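Local coordinates for protein cytochrome P450 (Bacillus subtilis subsp. subtilis, PDB 4RM4) that binds heme and probably works as a cytochrome P450 monooxygenase, inserting one atom of molecular oxygen into its substrates, at residues 130-135 with 247-252; 143-148 with 153-158; 163-168 with 235-240. All coordinates share one frame; numbering follows the deposited sequence.

Interaction 1: residues 130-135 with 247-252; sequences DLVHDF and LISNAM. With HEM (protoporphyrin IX containing Fe), chain B.
This is a buried, apolar helix-to-helix contact in which Leu131, Val132 and Phe135 of the short helix 131-136 meet Ile248, Ser249 and Met252 of helix 226-257, the long central helix of the cytochrome P450 fold (helix I). The two local axes pass 10.4 Å apart at 134° between their N-to-C directions, an inclined, roughly antiparallel crossing. Leu131 supplies one methyl: its CD2 sits 3.8 Å from Met252 CB and equally close to CG, the two side chains crossing at about a right angle. Met252 turns its CG anti to its own carbonyl carbon (chi1 -78°), which places that atom beside Leu131 CD2. Next to this pair, Val132 CG2 lies 3.7 Å from Ser249 OG. Phe135 reaches in with its ring, CE2 standing 4.4 Å from Ile248 CG2 at an oblique approach.

Asp130 starts the short helix as its N-cap. Its OD2 takes the N-H of Val132 at 3.0 Å, from well above the carboxylate plane, and OD1 receives a weaker bond from His133 N; Phe392 N, on strand 389-395, also bonds to OD2. On the other flank of helix 226-257, Leu247 CD2 comes within 3.3 Å of the heme vinyl carbon CBB, so neighbouring residues of one helix face the cofactor and helix 131-136.

No hydrogen bond crosses between the segments themselves. The one polar side-chain atom at the interface, Ser249 OG, bonds to Thr245 O in its own helix and to the hydroxyl of Ser136, the residue that follows Phe135 in the short helix. Within the two segments the contact is thus apolar, and one hydroxyl pair, Ser249 OG with Ser136 OG, adds a directional link between the same two helices.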
loop_
_atom_site.group_PDB
_atom_site.type_symbol
_atom_site.label_atom_id
_atom_site.label_comp_id
_atom_site.label_asym_id
_atom_site.label_seq_id
_atom_site.Cartn_x
_atom_site.Cartn_y
_atom_site.Cartn_z
ATOM N N ASP A 130 -18.538 -11.251 -0.531
ATOM C CA ASP A 130 -17.784 -10.040 -0.823
ATOM C C ASP A 130 -16.320 -10.301 -0.482
ATOM O O ASP A 130 -15.969 -10.507 0.680
ATOM C CB ASP A 130 -18.349 -8.878 0.004
ATOM C CG ASP A 130 -17.567 -7.576 -0.165
ATOM O OD1 ASP A 130 -17.830 -6.647 0.628
ATOM O OD2 ASP A 130 -16.702 -7.469 -1.068
ATOM N N LEU A 131 -15.466 -10.318 -1.502
ATOM C CA LEU A 131 -14.048 -10.573 -1.299
ATOM C C LEU A 131 -13.410 -9.502 -0.401
ATOM O O LEU A 131 -12.484 -9.781 0.362
ATOM C CB LEU A 131 -13.344 -10.628 -2.654
ATOM C CG LEU A 131 -12.128 -11.528 -2.790
ATOM C CD1 LEU A 131 -12.394 -12.875 -2.129
ATOM C CD2 LEU A 131 -11.836 -11.695 -4.270
ATOM N N VAL A 132 -13.906 -8.271 -0.490
ATOM C CA VAL A 132 -13.340 -7.194 0.323
ATOM C C VAL A 132 -13.738 -7.379 1.788
ATOM O O VAL A 132 -12.885 -7.629 2.635
ATOM C CB VAL A 132 -13.744 -5.790 -0.190
ATOM C CG1 VAL A 132 -13.100 -4.699 0.652
ATOM C CG2 VAL A 132 -13.330 -5.619 -1.639
ATOM N N HIS A 133 -15.034 -7.286 2.086
ATOM C CA HIS A 133 -15.468 -7.336 3.482
ATOM C C HIS A 133 -15.021 -8.608 4.194
ATOM O O HIS A 133 -14.594 -8.574 5.349
ATOM C CB HIS A 133 -16.993 -7.183 3.616
ATOM C CG HIS A 133 -17.468 -7.220 5.038
ATOM N ND1 HIS A 133 -17.617 -6.083 5.806
ATOM C CD2 HIS A 133 -17.781 -8.262 5.846
ATOM C CE1 HIS A 133 -18.020 -6.423 7.018
ATOM N NE2 HIS A 133 -18.126 -7.739 7.070
ATOM N N ASP A 134 -15.117 -9.738 3.500
ATOM C CA ASP A 134 -14.882 -11.032 4.118
ATOM C C ASP A 134 -13.424 -11.462 4.174
ATOM O O ASP A 134 -13.076 -12.370 4.927
ATOM C CB ASP A 134 -15.651 -12.123 3.366
ATOM C CG ASP A 134 -17.150 -11.941 3.440
ATOM O OD1 ASP A 134 -17.630 -11.287 4.383
ATOM O OD2 ASP A 134 -17.855 -12.465 2.552
ATOM N N PHE A 135 -12.576 -10.858 3.351
ATOM C CA PHE A 135 -11.236 -11.407 3.165
ATOM C C PHE A 135 -10.151 -10.335 3.102
ATOM O O PHE A 135 -9.357 -10.219 4.023
ATOM C CB PHE A 135 -11.191 -12.322 1.936
ATOM C CG PHE A 135 -9.906 -13.104 1.790
ATOM C CD1 PHE A 135 -9.483 -13.980 2.784
ATOM C CD2 PHE A 135 -9.136 -12.980 0.647
ATOM C CE1 PHE A 135 -8.313 -14.705 2.649
ATOM C CE2 PHE A 135 -7.962 -13.699 0.496
ATOM C CZ PHE A 135 -7.547 -14.570 1.492
ATOM N N LEU A 247 -4.272 -4.204 -2.837
ATOM C CA LEU A 247 -3.439 -5.071 -3.678
ATOM C C LEU A 247 -4.128 -6.416 -3.854
ATOM O O LEU A 247 -4.252 -6.926 -4.971
ATOM C CB LEU A 247 -2.032 -5.276 -3.077
ATOM C CG LEU A 247 -1.165 -6.351 -3.766
ATOM C CD1 LEU A 247 -1.054 -6.108 -5.269
ATOM C CD2 LEU A 247 0.232 -6.430 -3.113
ATOM N N ILE A 248 -4.594 -6.989 -2.749
ATOM C CA ILE A 248 -5.233 -8.302 -2.816
ATOM C C ILE A 248 -6.509 -8.281 -3.667
ATOM O O ILE A 248 -6.700 -9.159 -4.527
ATOM C CB ILE A 248 -5.541 -8.841 -1.426
ATOM C CG1 ILE A 248 -4.238 -9.235 -0.725
ATOM C CG2 ILE A 248 -6.474 -10.031 -1.529
ATOM C CD1 ILE A 248 -4.387 -9.378 0.810
ATOM N N SER A 249 -7.367 -7.285 -3.434
ATOM C CA SER A 249 -8.578 -7.109 -4.252
ATOM C C SER A 249 -8.247 -6.894 -5.734
ATOM O O SER A 249 -8.829 -7.529 -6.620
ATOM C CB SER A 249 -9.417 -5.926 -3.746
ATOM O OG SER A 249 -9.738 -6.048 -2.372
ATOM N N ASN A 250 -7.310 -5.990 -6.008
ATOM C CA ASN A 250 -6.968 -5.652 -7.380
ATOM C C ASN A 250 -6.333 -6.837 -8.115
ATOM O O ASN A 250 -6.579 -7.033 -9.307
ATOM C CB ASN A 250 -6.000 -4.457 -7.438
ATOM C CG ASN A 250 -6.621 -3.152 -6.973
ATOM O OD1 ASN A 250 -7.829 -3.040 -6.782
ATOM N ND2 ASN A 250 -5.773 -2.144 -6.796
ATOM N N ALA A 251 -5.515 -7.621 -7.404
ATOM C CA ALA A 251 -4.898 -8.818 -7.997
ATOM C C ALA A 251 -5.947 -9.870 -8.354
ATOM O O ALA A 251 -5.926 -10.450 -9.440
ATOM C CB ALA A 251 -3.867 -9.413 -7.044
ATOM N N MET A 252 -6.873 -10.121 -7.441
ATOM C CA MET A 252 -7.936 -11.067 -7.755
ATOM C C MET A 252 -8.791 -10.598 -8.921
ATOM O O MET A 252 -9.233 -11.415 -9.742
ATOM C CB MET A 252 -8.829 -11.334 -6.553
ATOM C CG MET A 252 -8.253 -12.289 -5.536
ATOM S SD MET A 252 -7.616 -13.791 -6.302
ATOM C CE MET A 252 -8.884 -14.185 -7.518
HETATM C CHA HEM B . 6.500 3.587 1.521
HETATM C CHB HEM B . 3.411 1.445 -1.524
HETATM C CHC HEM B . 2.351 -1.887 1.874
HETATM C CHD HEM B . 5.050 0.543 5.082
HETATM C C1A HEM B . 5.788 3.279 0.379
HETATM C C2A HEM B . 5.915 3.919 -0.914
HETATM C C3A HEM B . 5.063 3.328 -1.756
HETATM C C4A HEM B . 4.377 2.284 -1.033
HETATM C CMA HEM B . 4.839 3.685 -3.252
HETATM C CAA HEM B . 6.877 5.079 -1.275
HETATM C CBA HEM B . 6.316 6.408 -0.803
HETATM C CGA HEM B . 7.078 7.573 -1.392
HETATM O O1A HEM B . 6.643 8.723 -1.129
HETATM O O2A HEM B . 8.091 7.359 -2.108
HETATM C C1B HEM B . 2.901 0.352 -0.867
HETATM C C2B HEM B . 2.074 -0.674 -1.476
HETATM C C3B HEM B . 1.771 -1.575 -0.532
HETATM C C4B HEM B . 2.411 -1.179 0.700
HETATM C CMB HEM B . 1.634 -0.671 -2.956
HETATM C CAB HEM B . 0.945 -2.878 -0.639
HETATM C CBB HEM B . 0.739 -3.455 -1.824
HETATM C C1C HEM B . 3.014 -1.538 3.021
HETATM C C2C HEM B . 3.034 -2.291 4.260
HETATM C C3C HEM B . 3.785 -1.607 5.134
HETATM C C4C HEM B . 4.258 -0.417 4.485
HETATM C CMC HEM B . 2.307 -3.638 4.453
HETATM C CAC HEM B . 4.143 -1.925 6.606
HETATM C CBC HEM B . 3.537 -2.859 7.345
HETATM C C1D HEM B . 5.664 1.593 4.438
HETATM C C2D HEM B . 6.508 2.551 5.094
HETATM C C3D HEM B . 6.971 3.509 3.989
HETATM C C4D HEM B . 6.354 3.022 2.771
HETATM C CMD HEM B . 6.866 2.581 6.592
HETATM C CAD HEM B . 7.912 4.726 4.156
HETATM C CBD HEM B . 9.344 4.248 3.899
HETATM C CGD HEM B . 10.296 5.420 3.942
HETATM O O1D HEM B . 11.528 5.176 4.063
HETATM O O2D HEM B . 9.805 6.577 3.881
HETATM N NA HEM B . 4.830 2.290 0.264
HETATM N NB HEM B . 3.072 0.006 0.464
HETATM N NC HEM B . 3.768 -0.393 3.189
HETATM N ND HEM B . 5.605 1.892 3.088
HETATM FE FE HEM B . 4.445 0.872 1.701
HETATM O O HOH W 1 2.531 2.351 2.009
#

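Interaction 2: residues 143-148 with 153-158; sequences VISELL and AHMEQF
The Phe158 ring pushes against Ser145, Ile144 and Leu148, with Ile144 CG2 at its edge, near the ring plane, 4.3 Å from CE2. Ser145 CB comes in obliquely, 3.6 Å from the same CE2, and Leu148 CD1 lies obliquely off the far end of the ring, 4.2 Å from CZ. Phe158 carries its CG anti to the backbone N (chi1 -166°), which aims the ring across at helix 138-147. Helices 138-147 and 155-165, E and F in P450 nomenclature, are joined by a short loop, and the contact lies where the first helix runs out at Leu148 and the second begins after His154. Ile144 also touches the heme, while Leu148 and Phe158 both pack on Phe195 of helix 177-204. Further along Ser145, the bent chain of Met155 brings its sulfur alongside, SD lying 3.8 Å from Ser145 CB; the hydroxyl OG is hydrogen-bonded back to Ile142 O in its own helix. With an alanine here in place of Met155, the thioether would be gone, which would probably leave Ser145 without its cover on that side, opening a gap at the partly exposed rim of the contact.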
loop_
_atom_site.group_PDB
_atom_site.type_symbol
_atom_site.label_atom_id
_atom_site.label_comp_id
_atom_site.label_asym_id
_atom_site.label_seq_id
_atom_site.Cartn_x
_atom_site.Cartn_y
_atom_site.Cartn_z
ATOM N N VAL A 143 -3.050 -9.222 10.551
ATOM C CA VAL A 143 -1.626 -9.502 10.433
ATOM C C VAL A 143 -0.771 -8.463 11.151
ATOM O O VAL A 143 0.126 -8.819 11.903
ATOM C CB VAL A 143 -1.183 -9.615 8.957
ATOM C CG1 VAL A 143 0.330 -9.677 8.857
ATOM C CG2 VAL A 143 -1.815 -10.857 8.315
ATOM N N ILE A 144 -1.044 -7.182 10.920
ATOM C CA ILE A 144 -0.190 -6.132 11.477
ATOM C C ILE A 144 -0.377 -6.020 12.993
ATOM O O ILE A 144 0.553 -5.684 13.740
ATOM C CB ILE A 144 -0.436 -4.760 10.800
ATOM C CG1 ILE A 144 0.763 -3.839 11.032
ATOM C CG2 ILE A 144 -1.748 -4.137 11.268
ATOM C CD1 ILE A 144 2.061 -4.345 10.380
ATOM N N SER A 145 -1.581 -6.313 13.460
ATOM C CA SER A 145 -1.798 -6.251 14.903
ATOM C C SER A 145 -0.922 -7.299 15.590
ATOM O O SER A 145 -0.308 -7.023 16.615
ATOM C CB SER A 145 -3.274 -6.447 15.260
ATOM O OG SER A 145 -3.629 -7.816 15.212
ATOM N N GLU A 146 -0.863 -8.495 15.021
ATOM C CA GLU A 146 -0.043 -9.569 15.590
ATOM C C GLU A 146 1.440 -9.286 15.427
ATOM O O GLU A 146 2.252 -9.592 16.305
ATOM C CB GLU A 146 -0.416 -10.931 14.993
ATOM C CG GLU A 146 -1.847 -11.369 15.292
ATOM C CD GLU A 146 -2.055 -12.865 15.124
ATOM O OE1 GLU A 146 -1.054 -13.592 14.940
ATOM O OE2 GLU A 146 -3.218 -13.317 15.189
ATOM N N LEU A 147 1.797 -8.677 14.305
ATOM C CA LEU A 147 3.175 -8.272 14.086
ATOM C C LEU A 147 3.579 -7.089 14.957
ATOM O O LEU A 147 4.764 -6.891 15.220
ATOM C CB LEU A 147 3.406 -7.937 12.613
ATOM C CG LEU A 147 3.958 -9.067 11.760
ATOM C CD1 LEU A 147 5.325 -9.467 12.283
ATOM C CD2 LEU A 147 2.990 -10.256 11.742
ATOM N N LEU A 148 2.604 -6.303 15.405
ATOM C CA LEU A 148 2.872 -5.192 16.329
ATOM C C LEU A 148 2.692 -5.578 17.788
ATOM O O LEU A 148 2.740 -4.715 18.672
ATOM C CB LEU A 148 1.981 -3.988 16.028
ATOM C CG LEU A 148 2.475 -3.124 14.871
ATOM C CD1 LEU A 148 1.410 -2.110 14.488
ATOM C CD2 LEU A 148 3.757 -2.425 15.277
ATOM N N ALA A 153 -6.381 -9.934 23.544
ATOM C CA ALA A 153 -7.557 -9.466 24.270
ATOM C C ALA A 153 -7.824 -7.972 24.054
ATOM O O ALA A 153 -8.595 -7.363 24.792
ATOM C CB ALA A 153 -7.439 -9.783 25.755
ATOM N N HIS A 154 -7.202 -7.388 23.035
ATOM C CA HIS A 154 -7.447 -5.981 22.711
ATOM C C HIS A 154 -7.626 -5.744 21.217
ATOM O O HIS A 154 -7.548 -4.612 20.737
ATOM C CB HIS A 154 -6.337 -5.097 23.267
ATOM C CG HIS A 154 -6.382 -4.956 24.757
ATOM N ND1 HIS A 154 -7.561 -4.776 25.447
ATOM C CD2 HIS A 154 -5.399 -4.985 25.688
ATOM C CE1 HIS A 154 -7.302 -4.691 26.741
ATOM N NE2 HIS A 154 -5.998 -4.818 26.913
ATOM N N MET A 155 -7.912 -6.825 20.503
ATOM C CA MET A 155 -8.059 -6.790 19.059
ATOM C C MET A 155 -9.163 -5.885 18.495
ATOM O O MET A 155 -8.971 -5.295 17.435
ATOM C CB MET A 155 -8.212 -8.211 18.515
ATOM C CG MET A 155 -6.934 -9.027 18.629
ATOM S SD MET A 155 -5.651 -8.409 17.520
ATOM C CE MET A 155 -6.336 -8.872 15.926
ATOM N N GLU A 156 -10.311 -5.775 19.169
ATOM C CA GLU A 156 -11.417 -4.977 18.606
ATOM C C GLU A 156 -11.155 -3.482 18.677
ATOM O O GLU A 156 -11.507 -2.726 17.770
ATOM C CB GLU A 156 -12.760 -5.284 19.270
ATOM C CG GLU A 156 -13.880 -4.320 18.837
ATOM C CD GLU A 156 -14.071 -4.252 17.312
ATOM O OE1 GLU A 156 -14.032 -5.311 16.643
ATOM O OE2 GLU A 156 -14.264 -3.130 16.780
ATOM N N GLN A 157 -10.541 -3.059 19.769
ATOM C CA GLN A 157 -10.224 -1.660 19.970
ATOM C C GLN A 157 -9.230 -1.244 18.897
ATOM O O GLN A 157 -9.275 -0.139 18.364
ATOM C CB GLN A 157 -9.604 -1.500 21.355
ATOM C CG GLN A 157 -9.537 -0.086 21.869
ATOM C CD GLN A 157 -8.995 -0.041 23.286
ATOM O OE1 GLN A 157 -8.534 -1.055 23.821
ATOM N NE2 GLN A 157 -9.051 1.132 23.902
ATOM N N PHE A 158 -8.323 -2.156 18.586
ATOM C CA PHE A 158 -7.301 -1.897 17.586
ATOM C C PHE A 158 -7.905 -1.814 16.188
ATOM O O PHE A 158 -7.611 -0.901 15.428
ATOM C CB PHE A 158 -6.248 -2.995 17.637
ATOM C CG PHE A 158 -4.996 -2.657 16.899
ATOM C CD1 PHE A 158 -4.080 -1.784 17.447
ATOM C CD2 PHE A 158 -4.742 -3.203 15.667
ATOM C CE1 PHE A 158 -2.920 -1.460 16.769
ATOM C CE2 PHE A 158 -3.577 -2.890 14.987
ATOM C CZ PHE A 158 -2.669 -2.021 15.553
#

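Interaction 3: residues 163-168 with 235-240; sequences DLLVST and LLLVAG. With HEM (protoporphyrin IX containing Fe), chain B.
The end of helix 155-165 passes helix 226-257 with Leu165 and Val238 nearest, their CA atoms 6.8 Å apart. The touching is done by a single methyl: Leu165 CD1 rests 3.7 Å from Leu237 CB and 4.0 Å from Val238 CG2, so it straddles two consecutive residues of the long helix. Leu165 has CG anti to its carbonyl carbon (chi1 -80°) and an extended second torsion, which together carry CD1 out to the neighbouring helix. Leu237 and Leu165 cross obliquely, and Leu237 packs in addition on Phe158, Ser162 and Leu191.

Near Leu165 the helix ends, and Ser167 OG donates to Leu164 O at 3.0 Å, tying the turn back onto the preceding residues.

The opposite flank of residues 235-240 faces the heme. Ala239 CB lies 3.6 Å from porphyrin carbon C1D, and Gly240 CA approaches C2C to 3.3 Å. Ala239 and Gly240 open the Ala-Gly-x-Glu-Thr-Thr sequence that is the signature of P450 helix I, where the helix passes over the oxygen-binding side of the iron. Gly240 N makes only weak bonds to Leu236 O and Leu237 O, so the helical hydrogen bonding is slackened at this point. A water bound to the iron at 2.4 Å donates to Ala239 O; the separation of water 1 O from Ala239 O, 2.5 Å, is unusually short, and its exact length is doubtful. Thr243 OG1 bonds to the same carbonyl. Cys349 is the probable axial ligand of the iron.

The chemistry thus divides across the helix: dispersion contacts through Leu165 on its outer flank, and on its inner flank a backbone carbonyl turned to the iron-bound water, consistent with a distal oxygen-binding pocket.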
loop_
_atom_site.group_PDB
_atom_site.type_symbol
_atom_site.label_atom_id
_atom_site.label_comp_id
_atom_site.label_asym_id
_atom_site.label_seq_id
_atom_site.Cartn_x
_atom_site.Cartn_y
_atom_site.Cartn_z
ATOM N N ASP A 163 -10.035 1.282 11.410
ATOM C CA ASP A 163 -11.171 1.734 10.604
ATOM C C ASP A 163 -11.213 3.247 10.510
ATOM O O ASP A 163 -11.455 3.814 9.442
ATOM C CB ASP A 163 -12.496 1.241 11.189
ATOM C CG ASP A 163 -12.679 -0.241 11.030
ATOM O OD1 ASP A 163 -11.969 -0.836 10.187
ATOM O OD2 ASP A 163 -13.528 -0.815 11.744
ATOM N N LEU A 164 -10.993 3.896 11.645
ATOM C CA LEU A 164 -11.006 5.344 11.711
ATOM C C LEU A 164 -9.901 5.943 10.858
ATOM O O LEU A 164 -10.040 7.046 10.339
ATOM C CB LEU A 164 -10.851 5.810 13.159
ATOM C CG LEU A 164 -12.118 5.741 14.008
ATOM C CD1 LEU A 164 -11.786 5.830 15.495
ATOM C CD2 LEU A 164 -13.073 6.846 13.585
ATOM N N LEU A 165 -8.798 5.215 10.722
ATOM C CA LEU A 165 -7.657 5.718 9.966
ATOM C C LEU A 165 -7.957 5.871 8.478
ATOM O O LEU A 165 -7.317 6.671 7.795
ATOM C CB LEU A 165 -6.437 4.817 10.167
ATOM C CG LEU A 165 -5.666 5.041 11.463
ATOM C CD1 LEU A 165 -4.448 4.125 11.514
ATOM C CD2 LEU A 165 -5.264 6.502 11.565
ATOM N N VAL A 166 -8.921 5.102 7.981
ATOM C CA VAL A 166 -9.268 5.140 6.562
ATOM C C VAL A 166 -10.669 5.692 6.309
ATOM O O VAL A 166 -11.250 5.470 5.244
ATOM C CB VAL A 166 -9.168 3.750 5.915
ATOM C CG1 VAL A 166 -7.785 3.157 6.150
ATOM C CG2 VAL A 166 -10.259 2.829 6.453
ATOM N N SER A 167 -11.213 6.406 7.290
ATOM C CA SER A 167 -12.518 7.030 7.134
ATOM C C SER A 167 -12.384 8.302 6.307
ATOM O O SER A 167 -11.377 9.008 6.394
ATOM C CB SER A 167 -13.155 7.331 8.495
ATOM O OG SER A 167 -12.441 8.331 9.201
ATOM N N THR A 168 -13.402 8.586 5.504
ATOM C CA THR A 168 -13.373 9.727 4.598
ATOM C C THR A 168 -13.684 11.031 5.329
ATOM O O THR A 168 -14.471 11.043 6.277
ATOM C CB THR A 168 -14.386 9.546 3.458
ATOM O OG1 THR A 168 -15.713 9.576 3.995
ATOM C CG2 THR A 168 -14.160 8.214 2.753
ATOM N N LEU A 235 2.368 4.732 11.385
ATOM C CA LEU A 235 2.618 4.751 9.936
ATOM C C LEU A 235 2.415 3.379 9.315
ATOM O O LEU A 235 1.906 3.265 8.198
ATOM C CB LEU A 235 4.031 5.253 9.631
ATOM C CG LEU A 235 4.407 5.318 8.148
ATOM C CD1 LEU A 235 3.374 6.141 7.365
ATOM C CD2 LEU A 235 5.811 5.875 7.994
ATOM N N LEU A 236 2.815 2.329 10.026
ATOM C CA LEU A 236 2.649 0.984 9.502
ATOM C C LEU A 236 1.185 0.672 9.177
ATOM O O LEU A 236 0.900 0.011 8.192
ATOM C CB LEU A 236 3.213 -0.063 10.463
ATOM C CG LEU A 236 4.713 0.043 10.741
ATOM C CD1 LEU A 236 5.149 -1.179 11.557
ATOM C CD2 LEU A 236 5.536 0.170 9.452
ATOM N N LEU A 237 0.265 1.127 10.026
ATOM C CA LEU A 237 -1.158 0.986 9.750
ATOM C C LEU A 237 -1.564 1.849 8.571
ATOM O O LEU A 237 -2.233 1.382 7.648
ATOM C CB LEU A 237 -1.989 1.421 10.965
ATOM C CG LEU A 237 -1.480 0.931 12.315
ATOM C CD1 LEU A 237 -2.502 1.292 13.404
ATOM C CD2 LEU A 237 -1.209 -0.548 12.292
ATOM N N VAL A 238 -1.151 3.114 8.608
ATOM C CA VAL A 238 -1.538 4.096 7.596
ATOM C C VAL A 238 -1.011 3.703 6.219
ATOM O O VAL A 238 -1.742 3.750 5.225
ATOM C CB VAL A 238 -1.060 5.534 7.985
ATOM C CG1 VAL A 238 -1.315 6.549 6.867
ATOM C CG2 VAL A 238 -1.773 6.002 9.280
ATOM N N ALA A 239 0.241 3.260 6.180
ATOM C CA ALA A 239 0.915 2.917 4.926
ATOM C C ALA A 239 0.572 1.527 4.403
ATOM O O ALA A 239 0.629 1.281 3.188
ATOM C CB ALA A 239 2.429 3.051 5.097
ATOM N N GLY A 240 0.219 0.624 5.315
ATOM C CA GLY A 240 0.154 -0.794 5.003
ATOM C C GLY A 240 -1.211 -1.456 4.982
ATOM O O GLY A 240 -1.407 -2.429 4.267
HETATM C CHA HEM B . 6.500 3.587 1.521
HETATM C CHB HEM B . 3.411 1.445 -1.524
HETATM C CHC HEM B . 2.351 -1.887 1.874
HETATM C CHD HEM B . 5.050 0.543 5.082
HETATM C C1A HEM B . 5.788 3.279 0.379
HETATM C C2A HEM B . 5.915 3.919 -0.914
HETATM C C3A HEM B . 5.063 3.328 -1.756
HETATM C C4A HEM B . 4.377 2.284 -1.033
HETATM C CMA HEM B . 4.839 3.685 -3.252
HETATM C CAA HEM B . 6.877 5.079 -1.275
HETATM C CBA HEM B . 6.316 6.408 -0.803
HETATM C CGA HEM B . 7.078 7.573 -1.392
HETATM O O1A HEM B . 6.643 8.723 -1.129
HETATM O O2A HEM B . 8.091 7.359 -2.108
HETATM C C1B HEM B . 2.901 0.352 -0.867
HETATM C C2B HEM B . 2.074 -0.674 -1.476
HETATM C C3B HEM B . 1.771 -1.575 -0.532
HETATM C C4B HEM B . 2.411 -1.179 0.700
HETATM C CMB HEM B . 1.634 -0.671 -2.956
HETATM C CAB HEM B . 0.945 -2.878 -0.639
HETATM C CBB HEM B . 0.739 -3.455 -1.824
HETATM C C1C HEM B . 3.014 -1.538 3.021
HETATM C C2C HEM B . 3.034 -2.291 4.260
HETATM C C3C HEM B . 3.785 -1.607 5.134
HETATM C C4C HEM B . 4.258 -0.417 4.485
HETATM C CMC HEM B . 2.307 -3.638 4.453
HETATM C CAC HEM B . 4.143 -1.925 6.606
HETATM C CBC HEM B . 3.537 -2.859 7.345
HETATM C C1D HEM B . 5.664 1.593 4.438
HETATM C C2D HEM B . 6.508 2.551 5.094
HETATM C C3D HEM B . 6.971 3.509 3.989
HETATM C C4D HEM B . 6.354 3.022 2.771
HETATM C CMD HEM B . 6.866 2.581 6.592
HETATM C CAD HEM B . 7.912 4.726 4.156
HETATM C CBD HEM B . 9.344 4.248 3.899
HETATM C CGD HEM B . 10.296 5.420 3.942
HETATM O O1D HEM B . 11.528 5.176 4.063
HETATM O O2D HEM B . 9.805 6.577 3.881
HETATM N NA HEM B . 4.830 2.290 0.264
HETATM N NB HEM B . 3.072 0.006 0.464
HETATM N NC HEM B . 3.768 -0.393 3.189
HETATM N ND HEM B . 5.605 1.892 3.088
HETATM FE FE HEM B . 4.445 0.872 1.701
HETATM O O HOH W 1 2.531 2.351 2.009
#

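From the N terminus, the chain first lays down residues 130-135, whose partner arrives only much later, so interaction 1 closes a long loop that contains both other contacts. Inside it, interaction 2 closes a short helix-loop-helix turn of helices 138-147 and 155-165. Interaction 3 follows in series, running from the end of helix 155-165 to helix 226-257, and a few residues further on 247-252 completes interaction 1. The contacts nest but never cross. Interactions 2 and 3 touch directly, Leu237 CD2 packing on Ile144, Leu148 and Phe158. Interactions 1 and 3 grip helix 226-257 about 17 Å apart between centres, and all three have a residue at the heme.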